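Local coordinates for migration inhibitory factor (Trichinella spiralis, PDB 1HFO), which belongs to the macrophage migration inhibitory factor family, small alpha/beta proteins that assemble as trimers, at residues A[1-5]-A[36-40]; A[26-32]-A[61-67]. All coordinates share one frame; numbering follows the deposited sequence.

Contact 1: A[1-5]-A[36-40]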
ATOM      1  N   PRO A   1      13.446   7.861  -0.684  1.00 16.02           N
ATOM      2  CA  PRO A   1      12.743   6.944   0.256  1.00 21.31           C
ATOM      3  C   PRO A   1      11.291   7.308   0.497  1.00 18.57           C
ATOM      4  O   PRO A   1      10.897   8.474   0.405  1.00 19.38           O
ATOM      5  CB  PRO A   1      13.484   7.006   1.584  1.00 17.54           C
ATOM      6  CG  PRO A   1      14.874   7.433   1.142  1.00 21.36           C
ATOM      7  CD  PRO A   1      14.654   8.394  -0.031  1.00 20.33           C
ATOM      8  N   ILE A   2      10.498   6.294   0.840  1.00 17.45           N
ATOM      9  CA  ILE A   2       9.105   6.501   1.129  1.00 17.96           C
ATOM     10  C   ILE A   2       8.798   5.764   2.411  1.00 17.05           C
ATOM     11  O   ILE A   2       9.180   4.592   2.574  1.00 18.36           O
ATOM     12  CB  ILE A   2       8.169   5.910   0.033  1.00 17.30           C
ATOM     13  CG1 ILE A   2       8.381   6.626  -1.291  1.00 18.45           C
ATOM     14  CG2 ILE A   2       6.709   6.041   0.443  1.00 21.04           C
ATOM     15  CD1 ILE A   2       7.560   6.012  -2.402  1.00 18.41           C
ATOM     16  N   PHE A   3       8.148   6.463   3.320  1.00 19.39           N
ATOM     17  CA  PHE A   3       7.694   5.839   4.543  1.00 18.61           C
ATOM     18  C   PHE A   3       6.210   6.101   4.542  1.00 19.40           C
ATOM     19  O   PHE A   3       5.765   7.253   4.533  1.00 20.81           O
ATOM     20  CB  PHE A   3       8.297   6.437   5.800  1.00 20.43           C
ATOM     21  CG  PHE A   3       7.856   5.715   7.050  1.00 19.46           C
ATOM     22  CD1 PHE A   3       8.310   4.431   7.309  1.00 26.17           C
ATOM     23  CD2 PHE A   3       6.945   6.296   7.927  1.00 26.83           C
ATOM     24  CE1 PHE A   3       7.859   3.717   8.439  1.00 27.28           C
ATOM     25  CE2 PHE A   3       6.486   5.589   9.069  1.00 22.68           C
ATOM     26  CZ  PHE A   3       6.952   4.304   9.308  1.00 28.38           C
ATOM     27  N   THR A   4       5.429   5.031   4.528  1.00 18.53           N
ATOM     28  CA  THR A   4       3.986   5.153   4.508  1.00 17.71           C
ATOM     29  C   THR A   4       3.413   4.305   5.648  1.00 20.73           C
ATOM     30  O   THR A   4       3.842   3.167   5.858  1.00 22.44           O
ATOM     31  CB  THR A   4       3.446   4.715   3.112  1.00 22.76           C
ATOM     32  OG1 THR A   4       2.019   4.652   3.130  1.00 20.83           O
ATOM     33  CG2 THR A   4       4.029   3.390   2.706  1.00 25.70           C
ATOM     34  N   LEU A   5       2.464   4.882   6.376  1.00 16.10           N
ATOM     35  CA  LEU A   5       1.853   4.231   7.535  1.00 19.27           C
ATOM     36  C   LEU A   5       0.341   4.343   7.552  1.00 21.25           C
ATOM     37  O   LEU A   5      -0.239   5.380   7.205  1.00 20.95           O
ATOM     38  CB  LEU A   5       2.411   4.859   8.812  1.00 20.15           C
ATOM     39  CG  LEU A   5       2.091   4.213  10.160  1.00 18.70           C
ATOM     40  CD1 LEU A   5       2.872   2.921  10.268  1.00 19.28           C
ATOM     41  CD2 LEU A   5       2.497   5.169  11.310  1.00 21.59           C
ATOM     42  N   TYR A  36      14.516  13.859  -1.345  1.00 17.50           N
ATOM     43  CA  TYR A  36      14.036  12.599  -1.911  1.00 17.09           C
ATOM     44  C   TYR A  36      13.197  11.806  -0.904  1.00 17.20           C
ATOM     45  O   TYR A  36      12.755  10.703  -1.205  1.00 17.06           O
ATOM     46  CB  TYR A  36      15.210  11.738  -2.350  1.00 18.29           C
ATOM     47  CG  TYR A  36      15.912  12.257  -3.578  1.00 16.17           C
ATOM     48  CD1 TYR A  36      15.395  12.009  -4.846  1.00 19.21           C
ATOM     49  CD2 TYR A  36      17.084  13.006  -3.467  1.00 23.26           C
ATOM     50  CE1 TYR A  36      16.038  12.503  -5.996  1.00 19.78           C
ATOM     51  CE2 TYR A  36      17.729  13.502  -4.608  1.00 24.47           C
ATOM     52  CZ  TYR A  36      17.195  13.243  -5.866  1.00 23.80           C
ATOM     53  OH  TYR A  36      17.837  13.712  -7.007  1.00 25.79           O
ATOM     54  N   VAL A  37      12.976  12.357   0.289  1.00 14.00           N
ATOM     55  CA  VAL A  37      12.198  11.626   1.291  1.00 15.69           C
ATOM     56  C   VAL A  37      10.716  11.977   1.291  1.00 15.87           C
ATOM     57  O   VAL A  37      10.339  13.158   1.413  1.00 17.25           O
ATOM     58  CB  VAL A  37      12.743  11.878   2.707  1.00 14.02           C
ATOM     59  CG1 VAL A  37      11.868  11.136   3.744  1.00 15.43           C
ATOM     60  CG2 VAL A  37      14.166  11.417   2.791  1.00 15.70           C
ATOM     61  N   ALA A  38       9.869  10.955   1.145  1.00 15.94           N
ATOM     62  CA  ALA A  38       8.432  11.173   1.172  1.00 14.60           C
ATOM     63  C   ALA A  38       7.881  10.442   2.380  1.00 15.32           C
ATOM     64  O   ALA A  38       8.263   9.301   2.660  1.00 16.45           O
ATOM     65  CB  ALA A  38       7.767  10.653  -0.113  1.00 17.19           C
ATOM     66  N   VAL A  39       7.003  11.127   3.097  1.00 16.62           N
ATOM     67  CA  VAL A  39       6.367  10.567   4.286  1.00 16.77           C
ATOM     68  C   VAL A  39       4.870  10.705   4.154  1.00 16.42           C
ATOM     69  O   VAL A  39       4.352  11.769   3.820  1.00 15.70           O
ATOM     70  CB  VAL A  39       6.819  11.298   5.553  1.00 16.12           C
ATOM     71  CG1 VAL A  39       6.078  10.688   6.789  1.00 16.16           C
ATOM     72  CG2 VAL A  39       8.317  11.152   5.725  1.00 16.59           C
ATOM     73  N   HIS A  40       4.159   9.625   4.482  1.00 19.09           N
ATOM     74  CA  HIS A  40       2.714   9.599   4.367  1.00 17.61           C
ATOM     75  C   HIS A  40       2.121   8.877   5.570  1.00 14.72           C
ATOM     76  O   HIS A  40       2.658   7.850   5.980  1.00 16.30           O
ATOM     77  CB  HIS A  40       2.334   8.809   3.121  1.00 17.35           C
ATOM     78  CG  HIS A  40       0.892   8.409   3.063  1.00 17.24           C
ATOM     79  ND1 HIS A  40       0.495   7.100   2.885  1.00 20.80           N
ATOM     80  CD2 HIS A  40      -0.242   9.144   3.110  1.00 19.19           C
ATOM     81  CE1 HIS A  40      -0.823   7.049   2.821  1.00 20.13           C
ATOM     82  NE2 HIS A  40      -1.294   8.276   2.954  1.00 18.63           N
TER
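The P1 ring sits alongside the backbone of Y36 and V37. Its CD lies 3.2 Å from Y36 O. The same CD meets Y36 CB and V37 CG2, so this corner of the ring sits at the gap between the two side chains. P1 O takes the N-H of A38 at 2.8 Å, and from there backbone bonds alternate across the pair, down to L5 N on H40 O. The strands are parallel, with axes 1° apart. They are the two parallel strands of the beta-alpha-beta unit made with helix 18-30 in the MIF fold. Side chains alternate between the faces of the sheet. A38 rises from its face by a methyl alone, a low spot beside the longer I2. I2 CG1 packs 4.2 Å from A38 CB, and F49 of the second subunit also packs on A38. On the same face T4 and H40 run alongside each other. T4 OG1 and H40 ND1 share a hydrogen bond of 2.9 Å, at the ring edge and near its plane. T4 reaches it because OG1 stands opposite the backbone N (chi1 172°). H40 NE2 bonds Q45 of the second subunit, so both ring nitrogens have partners that hold the rotation of the ring. F3 and V39 share the other face, which helices cover: F3 packs on L79 and L83, V39 on L19, T22 and S23.

Contact 2: A[26-32]-A[61-67]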
ATOM      1  N   VAL A  26      14.036   9.412   8.582  1.00 19.91           N
ATOM      2  CA  VAL A  26      14.183   8.520   7.439  1.00 18.84           C
ATOM      3  C   VAL A  26      15.426   8.868   6.622  1.00 18.06           C
ATOM      4  O   VAL A  26      16.185   7.994   6.236  1.00 20.79           O
ATOM      5  CB  VAL A  26      12.956   8.593   6.518  1.00 16.52           C
ATOM      6  CG1 VAL A  26      13.229   7.775   5.255  1.00 18.44           C
ATOM      7  CG2 VAL A  26      11.716   8.047   7.237  1.00 19.77           C
ATOM      8  N   GLY A  27      15.625  10.150   6.346  1.00 18.84           N
ATOM      9  CA  GLY A  27      16.780  10.555   5.563  1.00 19.48           C
ATOM     10  C   GLY A  27      18.073  10.284   6.295  1.00 23.54           C
ATOM     11  O   GLY A  27      19.050   9.793   5.730  1.00 24.80           O
ATOM     12  N   ASN A  28      18.086  10.609   7.575  1.00 26.29           N
ATOM     13  CA  ASN A  28      19.284  10.385   8.343  1.00 28.00           C
ATOM     14  C   ASN A  28      19.615   8.879   8.454  1.00 27.50           C
ATOM     15  O   ASN A  28      20.770   8.503   8.262  1.00 29.08           O
ATOM     16  CB  ASN A  28      19.165  11.084   9.722  1.00 33.18           C
ATOM     17  CG  ASN A  28      19.025  12.633   9.603  1.00 35.65           C
ATOM     18  OD1 ASN A  28      19.641  13.263   8.735  1.00 30.27           O
ATOM     19  ND2 ASN A  28      18.229  13.239  10.497  1.00 32.34           N
ATOM     20  N   ILE A  29      18.638   8.000   8.707  1.00 25.54           N
ATOM     21  CA  ILE A  29      18.976   6.575   8.817  1.00 26.12           C
ATOM     22  C   ILE A  29      19.348   5.882   7.504  1.00 26.31           C
ATOM     23  O   ILE A  29      20.109   4.918   7.509  1.00 27.84           O
ATOM     24  CB  ILE A  29      17.861   5.717   9.485  1.00 26.55           C
ATOM     25  CG1 ILE A  29      16.639   5.628   8.578  1.00 23.03           C
ATOM     26  CG2 ILE A  29      17.495   6.294  10.841  1.00 29.36           C
ATOM     27  CD1 ILE A  29      15.568   4.682   9.089  1.00 27.84           C
ATOM     28  N   LEU A  30      18.796   6.348   6.386  1.00 25.60           N
ATOM     29  CA  LEU A  30      19.111   5.751   5.090  1.00 24.76           C
ATOM     30  C   LEU A  30      20.213   6.543   4.394  1.00 27.93           C
ATOM     31  O   LEU A  30      20.706   6.136   3.354  1.00 27.46           O
ATOM     32  CB  LEU A  30      17.869   5.715   4.195  1.00 24.27           C
ATOM     33  CG  LEU A  30      16.708   4.860   4.689  1.00 24.42           C
ATOM     34  CD1 LEU A  30      15.498   5.080   3.809  1.00 25.35           C
ATOM     35  CD2 LEU A  30      17.128   3.386   4.687  1.00 27.29           C
ATOM     36  N   SER A  31      20.611   7.664   4.986  1.00 27.07           N
ATOM     37  CA  SER A  31      21.653   8.513   4.405  1.00 28.11           C
ATOM     38  C   SER A  31      21.267   9.030   3.024  1.00 28.30           C
ATOM     39  O   SER A  31      22.065   8.990   2.077  1.00 29.85           O
ATOM     40  CB  SER A  31      22.987   7.758   4.334  1.00 31.91           C
ATOM     41  OG  SER A  31      23.510   7.548   5.639  1.00 38.37           O
ATOM     42  N   LYS A  32      20.026   9.502   2.909  1.00 24.14           N
ATOM     43  CA  LYS A  32      19.531  10.064   1.657  1.00 24.52           C
ATOM     44  C   LYS A  32      19.170  11.530   1.878  1.00 21.94           C
ATOM     45  O   LYS A  32      18.861  11.936   2.992  1.00 21.85           O
ATOM     46  CB  LYS A  32      18.286   9.314   1.162  1.00 24.89           C
ATOM     47  CG  LYS A  32      18.576   7.896   0.682  1.00 29.95           C
ATOM     48  CD  LYS A  32      19.627   7.914  -0.408  1.00 29.70           C
ATOM     49  CE  LYS A  32      19.902   6.512  -0.932  1.00 34.02           C
ATOM     50  NZ  LYS A  32      18.753   5.996  -1.717  1.00 29.12           N
ATOM     51  N   LEU A  61       8.666   0.915   4.649  1.00 17.95           N
ATOM     52  CA  LEU A  61       9.748   1.864   4.424  1.00 18.59           C
ATOM     53  C   LEU A  61      10.483   1.312   3.208  1.00 17.47           C
ATOM     54  O   LEU A  61      11.091   0.244   3.281  1.00 18.20           O
ATOM     55  CB  LEU A  61      10.713   1.934   5.616  1.00 21.10           C
ATOM     56  CG  LEU A  61      11.935   2.798   5.291  1.00 22.64           C
ATOM     57  CD1 LEU A  61      11.454   4.234   5.212  1.00 18.27           C
ATOM     58  CD2 LEU A  61      13.038   2.653   6.324  1.00 24.37           C
ATOM     59  N   MET A  62      10.418   2.012   2.073  1.00 17.21           N
ATOM     60  CA  MET A  62      11.112   1.526   0.887  1.00 15.95           C
ATOM     61  C   MET A  62      12.172   2.528   0.449  1.00 18.51           C
ATOM     62  O   MET A  62      12.005   3.737   0.612  1.00 19.72           O
ATOM     63  CB  MET A  62      10.124   1.261  -0.252  1.00 19.43           C
ATOM     64  CG  MET A  62       9.258   2.423  -0.628  1.00 22.03           C
ATOM     65  SD  MET A  62       8.062   1.910  -1.915  1.00 28.76           S
ATOM     66  CE  MET A  62       6.529   1.935  -1.013  1.00 27.10           C
ATOM     67  N   SER A  63      13.267   2.014  -0.094  1.00 15.72           N
ATOM     68  CA  SER A  63      14.361   2.872  -0.539  1.00 14.92           C
ATOM     69  C   SER A  63      15.316   2.144  -1.460  1.00 16.29           C
ATOM     70  O   SER A  63      15.482   0.922  -1.361  1.00 15.83           O
ATOM     71  CB  SER A  63      15.130   3.384   0.690  1.00 17.46           C
ATOM     72  OG  SER A  63      16.212   4.205   0.316  1.00 25.50           O
ATOM     73  N   ILE A  64      15.962   2.882  -2.360  1.00 19.53           N
ATOM     74  CA  ILE A  64      16.924   2.254  -3.246  1.00 18.16           C
ATOM     75  C   ILE A  64      18.229   2.241  -2.447  1.00 22.36           C
ATOM     76  O   ILE A  64      18.926   3.246  -2.355  1.00 26.30           O
ATOM     77  CB  ILE A  64      17.106   3.063  -4.559  1.00 18.17           C
ATOM     78  CG1 ILE A  64      15.763   3.123  -5.299  1.00 16.71           C
ATOM     79  CG2 ILE A  64      18.215   2.463  -5.366  1.00 20.24           C
ATOM     80  CD1 ILE A  64      15.663   4.228  -6.367  1.00 18.07           C
ATOM     81  N   GLY A  65      18.522   1.102  -1.832  1.00 25.55           N
ATOM     82  CA  GLY A  65      19.722   0.996  -1.025  1.00 26.58           C
ATOM     83  C   GLY A  65      19.494   1.432   0.415  1.00 27.48           C
ATOM     84  O   GLY A  65      18.495   2.075   0.754  1.00 28.33           O
ATOM     85  N   GLY A  66      20.431   1.074   1.279  1.00 30.33           N
ATOM     86  CA  GLY A  66      20.307   1.440   2.679  1.00 30.48           C
ATOM     87  C   GLY A  66      19.456   0.471   3.467  1.00 32.17           C
ATOM     88  O   GLY A  66      19.450   0.501   4.700  1.00 30.92           O
ATOM     89  N   ILE A  67      18.728  -0.389   2.760  1.00 31.21           N
ATOM     90  CA  ILE A  67      17.872  -1.375   3.407  1.00 31.07           C
ATOM     91  C   ILE A  67      18.346  -2.775   3.052  1.00 33.33           C
ATOM     92  O   ILE A  67      18.528  -3.108   1.876  1.00 33.66           O
ATOM     93  CB  ILE A  67      16.387  -1.209   2.980  1.00 32.40           C
ATOM     94  CG1 ILE A  67      15.801   0.050   3.631  1.00 35.33           C
ATOM     95  CG2 ILE A  67      15.573  -2.439   3.379  1.00 29.74           C
ATOM     96  CD1 ILE A  67      14.346   0.305   3.285  1.00 33.64           C
TER
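L30 reaches from the last turn of helix 18-30 to S63, G66 and I67. This is helix-on-sheet packing in the MIF fold, where the helix covers one face of the sheet. The helix and strand segments cross at -55°. L30 has the most surface buried here, and its two methyls divide the work. CD1 lies 3.6 Å from S63 CB. CD2 turns to the bend that follows the strand and lies 3.7 Å from both G66 O and I67 CG1. The L30 and I67 side chains cross at a slant. G66 has no side chain, so its backbone comes close to the leucine; the CA atoms of L30 and G66 are 5.1 Å apart.

L61 comes next. Its CD1 meets V26 CG1 at 4.0 Å, and the two side chains lie alongside each other with their directions reversed. Its CD2 touches I29 CD1 and L30 CD1, both at 4.3 Å. L61 thus fits among three helix side chains, and F3 and F98 also pack on it.

K32 takes part in the Schellman motif that ends the helix: its N bonds G27 O, and S31 has the positive phi. The lysine chain is bent at its second and fourth torsions, which brings its end to the bend after the strand. There S63 OG donates to G65 O at 3.2 Å, in the carbonyl plane. K32 NZ donates to I64 O at 2.8 Å, and it approaches tilted 29° from the plane of that carbonyl.

The chain starts at P1, runs through strand 2-7 and helix 18-30 and returns in strand 38-42. Contact 1 closes this first loop. Contact 2 starts from the end of the helix, inside that loop, and closes a second one at the end of strand 57-63. The segments alternate along the chain, so the two loops cross. Strand 2-7 lies between strands 38-42 and 57-63 in the sheet. The contacts meet there: I2 O probably takes a hydrogen bond from M62 N, and P1 packs on L30 and S63. Contact 1 joins strands 2-7 and 38-42 to each other, and contact 2 joins helix 18-30 to the end of strand 57-63 and the bend after it.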